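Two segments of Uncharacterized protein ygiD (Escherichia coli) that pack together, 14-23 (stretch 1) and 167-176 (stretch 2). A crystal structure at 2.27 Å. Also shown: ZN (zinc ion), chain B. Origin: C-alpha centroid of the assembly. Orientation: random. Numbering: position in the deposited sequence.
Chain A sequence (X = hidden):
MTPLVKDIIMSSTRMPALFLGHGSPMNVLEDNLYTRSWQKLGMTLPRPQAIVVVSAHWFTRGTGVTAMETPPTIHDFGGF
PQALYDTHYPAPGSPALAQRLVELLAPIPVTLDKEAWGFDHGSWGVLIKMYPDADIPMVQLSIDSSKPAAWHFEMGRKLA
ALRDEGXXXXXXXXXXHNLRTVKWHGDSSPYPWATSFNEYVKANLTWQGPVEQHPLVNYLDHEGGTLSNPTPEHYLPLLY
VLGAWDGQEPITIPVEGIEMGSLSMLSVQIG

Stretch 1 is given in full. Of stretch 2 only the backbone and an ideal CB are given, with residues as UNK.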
# COMPACT_ATOMS: atom_id res chain seq x y z
N ARG A 14 25.38 15.56 17.02
CA ARG A 14 25.34 15.14 15.58
C ARG A 14 24.48 13.89 15.34
O ARG A 14 24.79 12.80 15.86
CB ARG A 14 26.74 14.91 15.03
CG ARG A 14 26.70 14.25 13.68
CD ARG A 14 27.95 14.47 12.91
NE ARG A 14 27.53 14.88 11.59
CZ ARG A 14 28.33 15.33 10.65
NH1 ARG A 14 29.65 15.42 10.86
NH2 ARG A 14 27.79 15.70 9.48
N MSE A 15 23.41 14.05 14.57
CA MSE A 15 22.41 12.99 14.42
C MSE A 15 22.88 11.92 13.46
O MSE A 15 23.56 12.23 12.47
CB MSE A 15 21.09 13.57 13.94
CG MSE A 15 20.36 14.43 14.96
SE MSE A 15 19.78 13.46 16.55
CE MSE A 15 18.80 11.97 15.76
N PRO A 16 22.55 10.64 13.76
CA PRO A 16 22.80 9.56 12.80
C PRO A 16 21.79 9.56 11.64
O PRO A 16 20.68 10.08 11.77
CB PRO A 16 22.62 8.30 13.66
CG PRO A 16 21.61 8.71 14.71
CD PRO A 16 21.92 10.16 15.01
N ALA A 17 22.20 9.00 10.50
CA ALA A 17 21.26 8.65 9.43
C ALA A 17 21.05 7.12 9.38
O ALA A 17 21.95 6.32 9.64
CB ALA A 17 21.73 9.20 8.08
N LEU A 18 19.82 6.73 9.05
CA LEU A 18 19.40 5.35 9.11
C LEU A 18 18.69 4.92 7.84
O LEU A 18 17.74 5.58 7.41
CB LEU A 18 18.45 5.15 10.28
CG LEU A 18 19.02 4.65 11.60
CD1 LEU A 18 20.10 5.56 12.16
CD2 LEU A 18 17.87 4.58 12.57
N PHE A 19 19.19 3.84 7.24
CA PHE A 19 18.48 3.10 6.18
C PHE A 19 17.93 1.83 6.78
O PHE A 19 18.67 1.03 7.32
CB PHE A 19 19.41 2.74 5.00
CG PHE A 19 18.75 1.83 4.00
CD1 PHE A 19 17.80 2.33 3.12
CD2 PHE A 19 19.04 0.45 3.98
CE1 PHE A 19 17.18 1.51 2.22
CE2 PHE A 19 18.41 -0.39 3.08
CZ PHE A 19 17.50 0.12 2.20
N LEU A 20 16.63 1.62 6.70
CA LEU A 20 16.05 0.41 7.22
C LEU A 20 15.45 -0.41 6.08
O LEU A 20 14.73 0.12 5.23
CB LEU A 20 14.97 0.69 8.28
CG LEU A 20 15.23 1.34 9.65
CD1 LEU A 20 16.61 1.00 10.20
CD2 LEU A 20 15.07 2.85 9.57
N GLY A 21 15.78 -1.71 6.06
CA GLY A 21 15.08 -2.70 5.27
C GLY A 21 13.76 -2.89 5.95
O GLY A 21 13.71 -3.15 7.15
N HIS A 22 12.67 -2.75 5.24
CA HIS A 22 11.35 -2.84 5.83
C HIS A 22 10.52 -4.00 5.31
O HIS A 22 10.87 -4.61 4.34
CB HIS A 22 10.59 -1.52 5.71
CG HIS A 22 10.12 -1.19 4.33
ND1 HIS A 22 10.30 0.05 3.77
CD2 HIS A 22 9.45 -1.91 3.41
CE1 HIS A 22 9.78 0.07 2.57
NE2 HIS A 22 9.26 -1.10 2.33
N GLY A 23 9.40 -4.28 5.98
CA GLY A 23 8.44 -5.28 5.50
C GLY A 23 7.14 -5.34 6.29
O GLY A 23 6.20 -4.54 6.09
N UNK A 167 18.66 16.93 13.18
CA UNK A 167 17.73 16.26 12.26
C UNK A 167 18.22 14.86 11.90
O UNK A 167 19.35 14.68 11.45
CB UNK A 167 17.55 17.09 10.99
N UNK A 168 17.34 13.90 12.12
CA UNK A 168 17.59 12.52 11.77
C UNK A 168 17.03 12.17 10.39
O UNK A 168 15.85 12.37 10.13
CB UNK A 168 16.99 11.60 12.83
N UNK A 169 17.89 11.63 9.54
CA UNK A 169 17.48 11.07 8.28
C UNK A 169 17.05 9.59 8.50
O UNK A 169 17.83 8.76 9.01
CB UNK A 169 18.61 11.18 7.26
N UNK A 170 15.78 9.29 8.19
CA UNK A 170 15.31 7.90 8.16
C UNK A 170 14.87 7.51 6.72
O UNK A 170 13.82 7.92 6.24
CB UNK A 170 14.15 7.71 9.14
N UNK A 171 15.72 6.75 6.03
CA UNK A 171 15.39 6.20 4.69
C UNK A 171 14.93 4.76 4.86
O UNK A 171 15.48 4.03 5.68
CB UNK A 171 16.59 6.27 3.74
N UNK A 172 13.88 4.36 4.16
CA UNK A 172 13.46 2.97 4.23
C UNK A 172 13.14 2.39 2.86
O UNK A 172 12.51 3.05 2.02
CB UNK A 172 12.24 2.84 5.14
N UNK A 173 13.63 1.17 2.64
CA UNK A 173 13.40 0.41 1.41
C UNK A 173 13.95 -0.99 1.59
O UNK A 173 13.71 -1.59 2.63
CB UNK A 173 14.04 1.09 0.20
N UNK A 174 14.73 -1.47 0.61
CA UNK A 174 15.19 -2.90 0.56
C UNK A 174 16.21 -3.01 -0.56
O UNK A 174 15.87 -2.78 -1.74
CB UNK A 174 14.03 -3.87 0.33
N UNK A 175 17.46 -3.32 -0.20
CA UNK A 175 18.52 -3.45 -1.18
C UNK A 175 18.37 -4.67 -2.13
O UNK A 175 18.96 -4.69 -3.25
CB UNK A 175 19.86 -3.54 -0.44
N UNK A 176 17.54 -5.64 -1.74
CA UNK A 176 17.06 -6.70 -2.66
C UNK A 176 15.55 -6.75 -2.65
O UNK A 176 14.91 -6.94 -1.59
CB UNK A 176 17.63 -8.07 -2.27
ZN ZN B . 8.37 -1.63 0.16

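Stretch 2 runs parallel to strand 17-21, their axes 18° apart, and most of its positions are read against that neighbor. At 167 the CA-to-CB bond points away, so stretch 1 sets little limit on the side chain; the residue is Ile 167, whose backbone O lies 3.2 Å from Met 15 CB.

Position 168 points sideways, its ideal CB 3.5 Å from Met 15 CE, a tight approach. An unbranched, flexible apolar chain would suit. It is Met 168, a selenomethionine like Met 15; Met 168 CG passes 3.4 Å from Pro 16 O, and the end of the chain leads away.

At 169 the ideal CB sits 3.8 Å from Ala 17 CB, on the face of the sheet that also carries Phe 19. The small alanine leaves room for a medium or large apolar group, and Leu 169 fills the position. Leu 169 O accepts a hydrogen bond from Leu 18 N (2.8 Å).

Position 170 turns to the other face, with Leu 20 CD2 5.0 Å from the ideal CB. Valine, isoleucine or leucine could reach that methyl. Val 170 does so, CG2 lying 3.6 Å from Leu 20 CD2.

On the Phe 19 face again, 171 has Phe 19 CD1 4.2 Å from its ideal CB, which favors a small or apolar residue. It is Ala 171, whose backbone N bonds to Leu 18 O (2.7 Å) and whose O receives Leu 20 N (2.9 Å).

The ideal CB at 172 lies 3.7 Å from His 22 ND1, inviting a short polar side chain such as serine, threonine or asparagine. Ser 172 OG accepts a hydrogen bond from His 22 ND1 (3.0 Å), near the plane of the ring, whose NE2 binds ZN at 2.4 Å.

At 173, phi/psi of -173/-132° strongly favors glycine, and an ideal CB would stand 3.8 Å from Phe 19 CE1. Gly 173 bonds through N to Leu 20 O (3.0 Å), and its O, over one face of the His 22 ring, accepts His 22 N (3.0 Å).

Position 174 points sideways, but His 22 O is an acceptor 5.2 Å from the ideal CB, within reach of a donor such as asparagine or glutamine. Asn 174 ND2 donates a hydrogen bond to His 22 O (3.1 Å).

At 175, Phe 19 CE2 is 4.9 Å from the ideal CB, suiting an aliphatic group; Val 175 CG1 approaches CE2 of Phe 19 to 3.6 Å. Position 176, out of reach, is Val 176.

Stretch 2, residues 167-176: IMLVASGNVV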
# COMPACT_ATOMS: atom_id res chain seq x y z
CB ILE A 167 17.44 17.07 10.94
CG1 ILE A 167 17.03 18.54 11.22
CG2 ILE A 167 16.44 16.31 10.03
CD1 ILE A 167 15.90 18.73 12.22
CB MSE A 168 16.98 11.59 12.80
CG MSE A 168 17.39 10.14 12.59
SE MSE A 168 16.52 8.97 13.82
CE MSE A 168 14.67 9.47 13.68
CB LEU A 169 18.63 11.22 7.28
CG LEU A 169 19.27 12.63 7.29
CD1 LEU A 169 20.57 12.72 6.49
CD2 LEU A 169 18.30 13.79 6.87
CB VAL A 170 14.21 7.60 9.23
CG1 VAL A 170 13.04 8.49 9.04
CG2 VAL A 170 13.72 6.16 9.14
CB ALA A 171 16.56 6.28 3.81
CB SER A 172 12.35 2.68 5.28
OG SER A 172 11.03 2.77 4.79
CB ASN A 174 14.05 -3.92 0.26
CG ASN A 174 13.01 -4.07 1.40
OD1 ASN A 174 11.81 -3.76 1.20
ND2 ASN A 174 13.44 -4.62 2.55
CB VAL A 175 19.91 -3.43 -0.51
CG1 VAL A 175 20.03 -2.23 0.42
CG2 VAL A 175 20.19 -4.76 0.25
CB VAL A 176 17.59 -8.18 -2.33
CG1 VAL A 176 17.10 -9.17 -3.40
CG2 VAL A 176 19.10 -8.23 -2.19
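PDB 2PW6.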